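4-alpha-glucanotransferase (Corynebacterium glutamicum, PDB 5B68) is an amylomaltase, also called disproportionating enzyme, which combines a beta-sandwich domain near the N-terminus with a larger domain of the TIM-barrel type. Local coordinates at residues L532-H536 against W597-I601; R544-Y549 against T636-P642; H100-E104 against I135-P140. The contacts are given in a common frame with arbitrary orientation. Numbering follows the deposited sequence.

Contact 1 of 3, residues L532-H536 against W597-I601; sequences LWFEH and WQAEI
This is a loop-to-helix contact on the TIM-barrel domain. It joins the 3-10 turn just after strand 528-531 to the middle of helix 587-607. The turn covers 532-534, with Glu535 N hydrogen-bonded to Leu532 O at 3.1 Å. Residues 535-536 run extended. The nearest CA atoms, of Trp533 and Gln598, are 8.1 Å apart. Trp597 points toward the loop with chi1 t. Trp597 NE1 donates to Trp533 O at 2.8 Å (151°). Its six-membered ring makes an offset stack with the His536 ring, centroids 4.6 Å apart and planes at 29°. One turn on, Ile601 also faces the loop. Ile601 CD1 lies 3.6 Å from Trp533 CE3 and Ile601 CG2 4.1 Å from Leu532 CD1. Trp533 takes chi1 m and also brings CZ3 within 4.1 Å of Gln598 CG. Gln598 OE1 accepts a hydrogen bond from Arg624, and NE2 is hydrogen-bonded to Asp594 and Tyr568. The Trp597 indole N-H is thus satisfied by a backbone carbonyl, leaving the carbon part of the ring for stacking.

Contact 2 of 3, residues R544-Y549 against T636-P642; sequences RRQEEY and TFVAKTP. With SO4 (sulfate ion), chain I.
A glutamine side chain from a loop reaches the last turn of a helix and hydrogen-bonds to its backbone. Gln546, with chi1 and chi2 both t, donates NE2 to Phe637 O at 2.9 Å (156°). Last-turn carbonyls of a helix lack full i+4 pairing; within the segments this one otherwise takes just a weak hydrogen bond from Lys640 N. Helix 627-639 ends here, where Lys640 leaves helical angles (-98/13). Thr641 OG1 donates to Val638 O at 2.8 Å. The nearest CA atoms, of Gln546 and Thr641, are 5.3 Å apart. The loop makes a 3-10 turn at 546-548. The rest is mostly apolar. Gln546 CB lies 3.6 Å from Phe637 CE1 (chi1 t). Tyr549 (chi1 m) points toward the helix end, with CG 3.7 Å from Thr641 CG2 and CE1 3.9 Å from Phe637 CE2. Loop carbonyls meet the Pro642 ring, with Tyr549 O 3.3 Å from Pro642 CG. The guanidinium of Arg544 lies off the helix, salt-bridged to Glu535 through NE. Arg544 NH1 and Arg544 NH2 hydrogen-bond O3 of a sulfate ion, probably from the crystallisation liquor, at 2.7 and 2.8 Å. Phe637 also packs on Val604 and Ala605 of helix 587-607, and Tyr549 touches Thr555 of barrel strand 553-556.

Contact 3 of 3, residues H100-E104 against I135-P140; sequences HIELE and IPGDLP
Ile101 pushes its CD1 into a hollow made by three residues of the facing loop. Ile101 CD1 is 3.8 Å from Pro136 CD, 4.1 Å from Leu139 CD1 and 4.4 Å from Ile135 CG2. Ile101 has chi1 m and chi2 t, which carries CD1 out toward the loop. Leu139, also m and t, points back at the strand. Its tip lies between Ile101 and Leu103, with Leu139 CD2 4.1 Å from Leu103 CD2. Leu103 also meets the next proline; Leu103 CD1 is 4.0 Å from Pro140 CD. The contact lies in the N-terminal beta sandwich, an E-set domain. Ile101, Leu103 and Leu139 are buried, while Pro140 is exposed. Strand 98-102 brings Ile101, and Leu103 follows just past its end. The loop 135-140 links strands 126-134 and 142-150. The CA of Ile101 is 8.6 Å from that of Ile135, and the CA of Leu103 is 8.4 Å from that of Leu139. Two steps along the extended 101-103 backbone therefore match four along the loop. The extra length bulges outward at Gly137 (-86/1) and Asp138 (-119/27). Leu159 of strand 153-162 touches both Ile101 and Leu139, and Asp138 forms a salt bridge with Arg109 of strand 108-114.

Contacts 1 and 2 belong together. Both use the loop between barrel strands 528-531 and 553-556, and it meets two helices that follow each other in the chain, 587-607 and 627-639. Their centres are about 12 Å apart, and a salt bridge from Glu535 OE2 to Arg544 NE, 3.0 Å long, ties them. Both are partly buried. Each mixes aromatic packing with one side-chain hydrogen bond to a backbone carbonyl. Contact 3 differs. It lies in the beta sandwich, with its centre about 50 Å from that of contact 1 and about 44 Å from that of contact 2. It is a buried contact between aliphatic side chains and prolines alone.

Contact 1 of 3, residues L532-H536 against W597-I601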
loop_
_atom_site.group_PDB
_atom_site.type_symbol
_atom_site.label_atom_id
_atom_site.label_comp_id
_atom_site.label_asym_id
_atom_site.label_seq_id
_atom_site.Cartn_x
_atom_site.Cartn_y
_atom_site.Cartn_z
ATOM N N LEU A 532 -19.116 1.823 6.558
ATOM C CA LEU A 532 -20.448 1.925 7.180
ATOM C C LEU A 532 -20.793 0.598 7.922
ATOM O O LEU A 532 -21.156 0.622 9.066
ATOM C CB LEU A 532 -21.503 2.154 6.083
ATOM C CG LEU A 532 -22.955 1.878 6.543
ATOM C CD1 LEU A 532 -23.414 3.126 7.230
ATOM C CD2 LEU A 532 -23.896 1.506 5.448
ATOM N N TRP A 533 -20.621 -0.530 7.265
ATOM C CA TRP A 533 -21.108 -1.814 7.844
ATOM C C TRP A 533 -20.399 -2.186 9.152
ATOM O O TRP A 533 -20.954 -2.921 9.956
ATOM C CB TRP A 533 -20.971 -2.959 6.863
ATOM C CG TRP A 533 -21.671 -2.863 5.604
ATOM C CD1 TRP A 533 -21.111 -2.876 4.363
ATOM C CD2 TRP A 533 -23.081 -2.703 5.407
ATOM N NE1 TRP A 533 -22.071 -2.780 3.401
ATOM C CE2 TRP A 533 -23.296 -2.655 4.009
ATOM C CE3 TRP A 533 -24.178 -2.624 6.272
ATOM C CZ2 TRP A 533 -24.571 -2.532 3.452
ATOM C CZ3 TRP A 533 -25.449 -2.458 5.724
ATOM C CH2 TRP A 533 -25.633 -2.410 4.334
ATOM N N PHE A 534 -19.185 -1.659 9.369
ATOM C CA PHE A 534 -18.423 -1.931 10.609
ATOM C C PHE A 534 -18.540 -0.906 11.680
ATOM O O PHE A 534 -17.999 -1.101 12.763
ATOM C CB PHE A 534 -16.929 -2.118 10.280
ATOM C CG PHE A 534 -16.658 -3.115 9.203
ATOM C CD1 PHE A 534 -17.384 -4.291 9.103
ATOM C CD2 PHE A 534 -15.601 -2.922 8.313
ATOM C CE1 PHE A 534 -17.111 -5.223 8.108
ATOM C CE2 PHE A 534 -15.305 -3.865 7.307
ATOM C CZ PHE A 534 -16.058 -5.024 7.215
ATOM N N GLU A 535 -19.230 0.216 11.463
ATOM C CA GLU A 535 -19.106 1.322 12.384
ATOM C C GLU A 535 -20.118 1.263 13.517
ATOM O O GLU A 535 -21.322 1.087 13.249
ATOM C CB GLU A 535 -19.333 2.652 11.664
ATOM C CG GLU A 535 -18.232 3.105 10.686
ATOM C CD GLU A 535 -16.826 3.089 11.290
ATOM O OE1 GLU A 535 -15.879 2.575 10.619
ATOM O OE2 GLU A 535 -16.712 3.604 12.409
ATOM N N HIS A 536 -19.642 1.461 14.750
ATOM C CA HIS A 536 -20.450 1.386 15.942
ATOM C C HIS A 536 -20.347 2.731 16.519
ATOM O O HIS A 536 -19.342 3.429 16.304
ATOM C CB HIS A 536 -19.900 0.296 16.935
ATOM C CG HIS A 536 -20.095 -1.100 16.472
ATOM N ND1 HIS A 536 -21.122 -1.890 16.933
ATOM C CD2 HIS A 536 -19.363 -1.880 15.646
ATOM C CE1 HIS A 536 -21.046 -3.082 16.363
ATOM N NE2 HIS A 536 -19.982 -3.107 15.577
ATOM N N TRP A 597 -28.696 -6.136 12.515
ATOM C CA TRP A 597 -27.682 -5.067 12.394
ATOM C C TRP A 597 -28.051 -4.106 11.233
ATOM O O TRP A 597 -28.028 -2.882 11.418
ATOM C CB TRP A 597 -26.324 -5.745 12.108
ATOM C CG TRP A 597 -25.140 -4.795 11.900
ATOM C CD1 TRP A 597 -24.317 -4.752 10.821
ATOM C CD2 TRP A 597 -24.687 -3.803 12.799
ATOM N NE1 TRP A 597 -23.379 -3.773 10.989
ATOM C CE2 TRP A 597 -23.578 -3.169 12.191
ATOM C CE3 TRP A 597 -25.101 -3.381 14.073
ATOM C CZ2 TRP A 597 -22.886 -2.142 12.798
ATOM C CZ3 TRP A 597 -24.392 -2.366 14.704
ATOM C CH2 TRP A 597 -23.257 -1.767 14.039
ATOM N N GLN A 598 -28.372 -4.676 10.072
ATOM C CA GLN A 598 -28.879 -3.894 8.898
ATOM C C GLN A 598 -30.066 -2.996 9.300
ATOM O O GLN A 598 -30.105 -1.789 9.005
ATOM C CB GLN A 598 -29.227 -4.787 7.739
ATOM C CG GLN A 598 -28.001 -5.388 7.062
ATOM C CD GLN A 598 -28.237 -5.964 5.702
ATOM O OE1 GLN A 598 -29.083 -5.511 4.918
ATOM N NE2 GLN A 598 -27.459 -6.988 5.375
ATOM N N ALA A 599 -30.980 -3.543 10.079
ATOM C CA ALA A 599 -32.171 -2.787 10.459
ATOM C C ALA A 599 -31.810 -1.635 11.262
ATOM O O ALA A 599 -32.288 -0.523 11.046
ATOM C CB ALA A 599 -33.179 -3.700 11.221
ATOM N N GLU A 600 -30.925 -1.861 12.226
ATOM C CA GLU A 600 -30.457 -0.815 13.084
ATOM C C GLU A 600 -29.775 0.316 12.296
ATOM O O GLU A 600 -29.916 1.523 12.650
ATOM C CB GLU A 600 -29.500 -1.384 14.162
ATOM C CG GLU A 600 -30.235 -2.074 15.318
ATOM C CD GLU A 600 -29.298 -2.730 16.326
ATOM O OE1 GLU A 600 -28.463 -2.001 16.871
ATOM O OE2 GLU A 600 -29.461 -3.943 16.589
ATOM N N ILE A 601 -29.011 -0.073 11.264
ATOM C CA ILE A 601 -28.328 0.932 10.415
ATOM C C ILE A 601 -29.350 1.741 9.603
ATOM O O ILE A 601 -29.238 2.986 9.513
ATOM C CB ILE A 601 -27.350 0.245 9.429
ATOM C CG1 ILE A 601 -26.119 -0.289 10.205
ATOM C CG2 ILE A 601 -26.885 1.222 8.342
ATOM C CD1 ILE A 601 -25.172 -1.100 9.340
#

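Contact 2 of 3, residues R544-Y549 against T636-P642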
loop_
_atom_site.group_PDB
_atom_site.type_symbol
_atom_site.label_atom_id
_atom_site.label_comp_id
_atom_site.label_asym_id
_atom_site.label_seq_id
_atom_site.Cartn_x
_atom_site.Cartn_y
_atom_site.Cartn_z
ATOM N N ARG A 544 -23.068 3.614 14.291
ATOM C CA ARG A 544 -22.632 4.978 14.406
ATOM C C ARG A 544 -23.625 6.000 13.790
ATOM O O ARG A 544 -24.058 5.828 12.650
ATOM C CB ARG A 544 -21.264 5.146 13.716
ATOM C CG ARG A 544 -20.595 6.487 14.020
ATOM C CD ARG A 544 -19.237 6.570 13.305
ATOM N NE ARG A 544 -18.287 5.632 13.943
ATOM C CZ ARG A 544 -17.512 5.927 14.981
ATOM N NH1 ARG A 544 -16.709 4.963 15.478
ATOM N NH2 ARG A 544 -17.476 7.130 15.523
ATOM N N ARG A 545 -23.910 7.065 14.505
ATOM C CA ARG A 545 -24.826 8.089 13.965
ATOM C C ARG A 545 -24.096 8.955 12.923
ATOM O O ARG A 545 -22.842 9.143 12.959
ATOM C CB ARG A 545 -25.371 9.013 15.061
ATOM C CG ARG A 545 -26.170 8.299 16.187
ATOM C CD ARG A 545 -26.526 9.320 17.261
ATOM N NE ARG A 545 -27.608 10.207 16.823
ATOM C CZ ARG A 545 -28.904 9.847 16.846
ATOM N NH1 ARG A 545 -29.831 10.710 16.429
ATOM N NH2 ARG A 545 -29.277 8.610 17.267
ATOM N N GLN A 546 -24.868 9.578 12.060
ATOM C CA GLN A 546 -24.268 10.401 11.019
ATOM C C GLN A 546 -23.269 11.381 11.557
ATOM O O GLN A 546 -22.137 11.543 11.002
ATOM C CB GLN A 546 -25.331 11.146 10.226
ATOM C CG GLN A 546 -24.798 11.929 9.052
ATOM C CD GLN A 546 -25.957 12.441 8.242
ATOM O OE1 GLN A 546 -26.671 13.350 8.674
ATOM N NE2 GLN A 546 -26.150 11.856 7.077
ATOM N N GLU A 547 -23.685 12.110 12.599
ATOM C CA GLU A 547 -22.876 13.157 13.164
ATOM C C GLU A 547 -21.640 12.640 13.929
ATOM O O GLU A 547 -20.755 13.403 14.216
ATOM C CB GLU A 547 -23.686 14.062 14.070
ATOM C CG GLU A 547 -24.280 13.400 15.330
ATOM C CD GLU A 547 -25.634 12.763 15.113
ATOM O OE1 GLU A 547 -26.318 12.557 16.153
ATOM O OE2 GLU A 547 -25.984 12.390 13.957
ATOM N N GLU A 548 -21.565 11.366 14.166
ATOM C CA GLU A 548 -20.405 10.793 14.893
ATOM C C GLU A 548 -19.309 10.274 13.971
ATOM O O GLU A 548 -18.357 9.699 14.481
ATOM C CB GLU A 548 -20.873 9.613 15.768
ATOM C CG GLU A 548 -21.764 10.045 16.934
ATOM C CD GLU A 548 -22.478 8.916 17.650
ATOM O OE1 GLU A 548 -22.611 7.781 17.160
ATOM O OE2 GLU A 548 -22.985 9.216 18.752
ATOM N N TYR A 549 -19.473 10.391 12.651
ATOM C CA TYR A 549 -18.458 9.973 11.712
ATOM C C TYR A 549 -17.323 11.009 11.839
ATOM O O TYR A 549 -17.552 12.249 11.917
ATOM C CB TYR A 549 -19.015 9.764 10.268
ATOM C CG TYR A 549 -19.628 8.427 9.993
ATOM C CD1 TYR A 549 -20.869 8.083 10.530
ATOM C CD2 TYR A 549 -18.948 7.459 9.304
ATOM C CE1 TYR A 549 -21.385 6.850 10.318
ATOM C CE2 TYR A 549 -19.481 6.234 9.059
ATOM C CZ TYR A 549 -20.702 5.920 9.587
ATOM O OH TYR A 549 -21.213 4.672 9.406
ATOM N N THR A 636 -26.695 8.549 0.486
ATOM C CA THR A 636 -27.037 9.842 1.051
ATOM C C THR A 636 -26.539 10.003 2.502
ATOM O O THR A 636 -26.030 11.128 2.910
ATOM C CB THR A 636 -28.599 10.068 0.975
ATOM O OG1 THR A 636 -28.990 10.112 -0.414
ATOM C CG2 THR A 636 -28.925 11.349 1.582
ATOM N N PHE A 637 -26.767 8.971 3.283
ATOM C CA PHE A 637 -26.347 8.932 4.701
ATOM C C PHE A 637 -24.822 9.205 4.807
ATOM O O PHE A 637 -24.410 10.083 5.491
ATOM C CB PHE A 637 -26.685 7.584 5.279
ATOM C CG PHE A 637 -26.236 7.399 6.698
ATOM C CD1 PHE A 637 -26.862 8.060 7.731
ATOM C CD2 PHE A 637 -25.144 6.582 7.006
ATOM C CE1 PHE A 637 -26.455 7.932 9.050
ATOM C CE2 PHE A 637 -24.732 6.460 8.341
ATOM C CZ PHE A 637 -25.397 7.108 9.365
ATOM N N VAL A 638 -24.057 8.512 3.969
ATOM C CA VAL A 638 -22.574 8.694 3.923
ATOM C C VAL A 638 -22.202 10.072 3.403
ATOM O O VAL A 638 -21.366 10.748 4.011
ATOM C CB VAL A 638 -21.971 7.574 3.087
ATOM C CG1 VAL A 638 -20.587 7.931 2.564
ATOM C CG2 VAL A 638 -21.946 6.305 3.912
ATOM N N ALA A 639 -22.894 10.532 2.351
ATOM C CA ALA A 639 -22.559 11.818 1.712
ATOM C C ALA A 639 -22.698 12.998 2.689
ATOM O O ALA A 639 -21.963 13.994 2.592
ATOM C CB ALA A 639 -23.431 12.060 0.441
ATOM N N LYS A 640 -23.671 12.895 3.616
ATOM C CA LYS A 640 -23.949 14.004 4.555
ATOM C C LYS A 640 -23.301 13.828 5.899
ATOM O O LYS A 640 -23.559 14.626 6.823
ATOM C CB LYS A 640 -25.468 14.283 4.669
ATOM C CG LYS A 640 -26.191 14.703 3.362
ATOM C CD LYS A 640 -25.451 15.757 2.542
ATOM C CE LYS A 640 -26.325 16.354 1.454
ATOM N NZ LYS A 640 -25.578 16.433 0.174
ATOM N N THR A 641 -22.351 12.881 6.011
ATOM C CA THR A 641 -21.471 12.850 7.175
ATOM C C THR A 641 -20.474 14.013 7.122
ATOM O O THR A 641 -20.262 14.584 6.075
ATOM C CB THR A 641 -20.641 11.559 7.273
ATOM O OG1 THR A 641 -19.743 11.448 6.131
ATOM C CG2 THR A 641 -21.490 10.361 7.401
ATOM N N PRO A 642 -19.844 14.356 8.251
ATOM C CA PRO A 642 -18.812 15.386 8.151
ATOM C C PRO A 642 -17.460 14.903 7.609
ATOM O O PRO A 642 -16.521 15.681 7.610
ATOM C CB PRO A 642 -18.566 15.811 9.610
ATOM C CG PRO A 642 -19.171 14.757 10.431
ATOM C CD PRO A 642 -20.165 14.003 9.645
HETATM S S SO4 I . -14.534 7.021 17.824
HETATM O O1 SO4 I . -14.391 8.245 16.982
HETATM O O2 SO4 I . -14.362 7.363 19.275
HETATM O O3 SO4 I . -15.863 6.380 17.675
HETATM O O4 SO4 I . -13.533 6.058 17.319
#

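Contact 3 of 3, residues H100-E104 against I135-P140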
loop_
_atom_site.group_PDB
_atom_site.type_symbol
_atom_site.label_atom_id
_atom_site.label_comp_id
_atom_site.label_asym_id
_atom_site.label_seq_id
_atom_site.Cartn_x
_atom_site.Cartn_y
_atom_site.Cartn_z
ATOM N N HIS A 100 28.804 18.977 9.397
ATOM C CA HIS A 100 27.989 19.948 8.679
ATOM C C HIS A 100 26.846 19.222 7.940
ATOM O O HIS A 100 26.808 17.996 7.933
ATOM C CB HIS A 100 28.834 20.789 7.719
ATOM C CG HIS A 100 29.278 20.058 6.510
ATOM N ND1 HIS A 100 30.379 19.217 6.485
ATOM C CD2 HIS A 100 28.791 20.072 5.253
ATOM C CE1 HIS A 100 30.492 18.701 5.277
ATOM N NE2 HIS A 100 29.545 19.204 4.515
ATOM N N ILE A 101 25.942 20.049 7.407
ATOM C CA ILE A 101 24.821 19.603 6.633
ATOM C C ILE A 101 25.003 19.957 5.170
ATOM O O ILE A 101 25.356 21.104 4.827
ATOM C CB ILE A 101 23.529 20.250 7.192
ATOM C CG1 ILE A 101 23.269 19.820 8.632
ATOM C CG2 ILE A 101 22.336 19.977 6.253
ATOM C CD1 ILE A 101 22.230 20.688 9.301
ATOM N N GLU A 102 24.669 19.025 4.268
ATOM C CA GLU A 102 24.532 19.326 2.852
ATOM C C GLU A 102 23.067 19.100 2.540
ATOM O O GLU A 102 22.567 18.020 2.689
ATOM C CB GLU A 102 25.449 18.430 1.996
ATOM C CG GLU A 102 25.113 18.666 0.513
ATOM C CD GLU A 102 26.220 18.432 -0.502
ATOM O OE1 GLU A 102 25.866 17.914 -1.593
ATOM O OE2 GLU A 102 27.408 18.835 -0.247
ATOM N N LEU A 103 22.376 20.159 2.163
ATOM C CA LEU A 103 20.977 20.051 1.771
ATOM C C LEU A 103 20.817 19.323 0.441
ATOM O O LEU A 103 21.762 19.134 -0.354
ATOM C CB LEU A 103 20.342 21.423 1.722
ATOM C CG LEU A 103 20.290 22.197 3.008
ATOM C CD1 LEU A 103 19.581 23.510 2.717
ATOM C CD2 LEU A 103 19.594 21.468 4.145
ATOM N N GLU A 104 19.594 18.910 0.185
ATOM C CA GLU A 104 19.212 18.214 -1.023
ATOM C C GLU A 104 19.628 19.007 -2.284
ATOM O O GLU A 104 20.022 18.410 -3.268
ATOM C CB GLU A 104 17.685 18.000 -1.032
ATOM C CG GLU A 104 17.239 17.081 -2.164
ATOM C CD GLU A 104 15.757 16.650 -2.044
ATOM O OE1 GLU A 104 15.277 16.066 -3.012
ATOM O OE2 GLU A 104 15.068 16.957 -1.074
ATOM N N ILE A 135 20.672 20.509 15.089
ATOM C CA ILE A 135 20.340 21.053 13.806
ATOM C C ILE A 135 19.583 22.407 13.920
ATOM O O ILE A 135 18.886 22.608 14.904
ATOM C CB ILE A 135 19.551 20.074 12.900
ATOM C CG1 ILE A 135 18.146 19.800 13.448
ATOM C CG2 ILE A 135 20.283 18.750 12.783
ATOM C CD1 ILE A 135 17.324 18.942 12.464
ATOM N N PRO A 136 19.700 23.241 12.897
ATOM C CA PRO A 136 18.953 24.489 12.803
ATOM C C PRO A 136 17.478 24.193 12.659
ATOM O O PRO A 136 17.130 23.174 12.122
ATOM C CB PRO A 136 19.456 25.116 11.509
ATOM C CG PRO A 136 20.670 24.379 11.129
ATOM C CD PRO A 136 20.573 23.029 11.743
ATOM N N GLY A 137 16.645 25.096 13.151
ATOM C CA GLY A 137 15.215 24.931 13.149
ATOM C C GLY A 137 14.530 25.383 11.883
ATOM O O GLY A 137 13.326 25.336 11.802
ATOM N N ASP A 138 15.304 25.851 10.924
ATOM C CA ASP A 138 14.778 26.403 9.684
ATOM C C ASP A 138 15.199 25.679 8.408
ATOM O O ASP A 138 15.298 26.290 7.370
ATOM C CB ASP A 138 15.085 27.894 9.569
ATOM C CG ASP A 138 16.549 28.176 9.385
ATOM O OD1 ASP A 138 17.362 27.270 9.571
ATOM O OD2 ASP A 138 16.885 29.319 9.056
ATOM N N LEU A 139 15.500 24.396 8.496
ATOM C CA LEU A 139 15.805 23.634 7.305
ATOM C C LEU A 139 14.541 23.406 6.473
ATOM O O LEU A 139 13.473 23.234 7.011
ATOM C CB LEU A 139 16.430 22.293 7.674
ATOM C CG LEU A 139 17.709 22.308 8.506
ATOM C CD1 LEU A 139 18.191 20.898 8.737
ATOM C CD2 LEU A 139 18.800 23.119 7.848
ATOM N N PRO A 140 14.683 23.402 5.162
ATOM C CA PRO A 140 13.555 23.092 4.279
ATOM C C PRO A 140 13.220 21.620 4.402
ATOM O O PRO A 140 14.090 20.813 4.779
ATOM C CB PRO A 140 14.112 23.427 2.872
ATOM C CG PRO A 140 15.569 23.274 2.982
ATOM C CD PRO A 140 15.940 23.635 4.387
#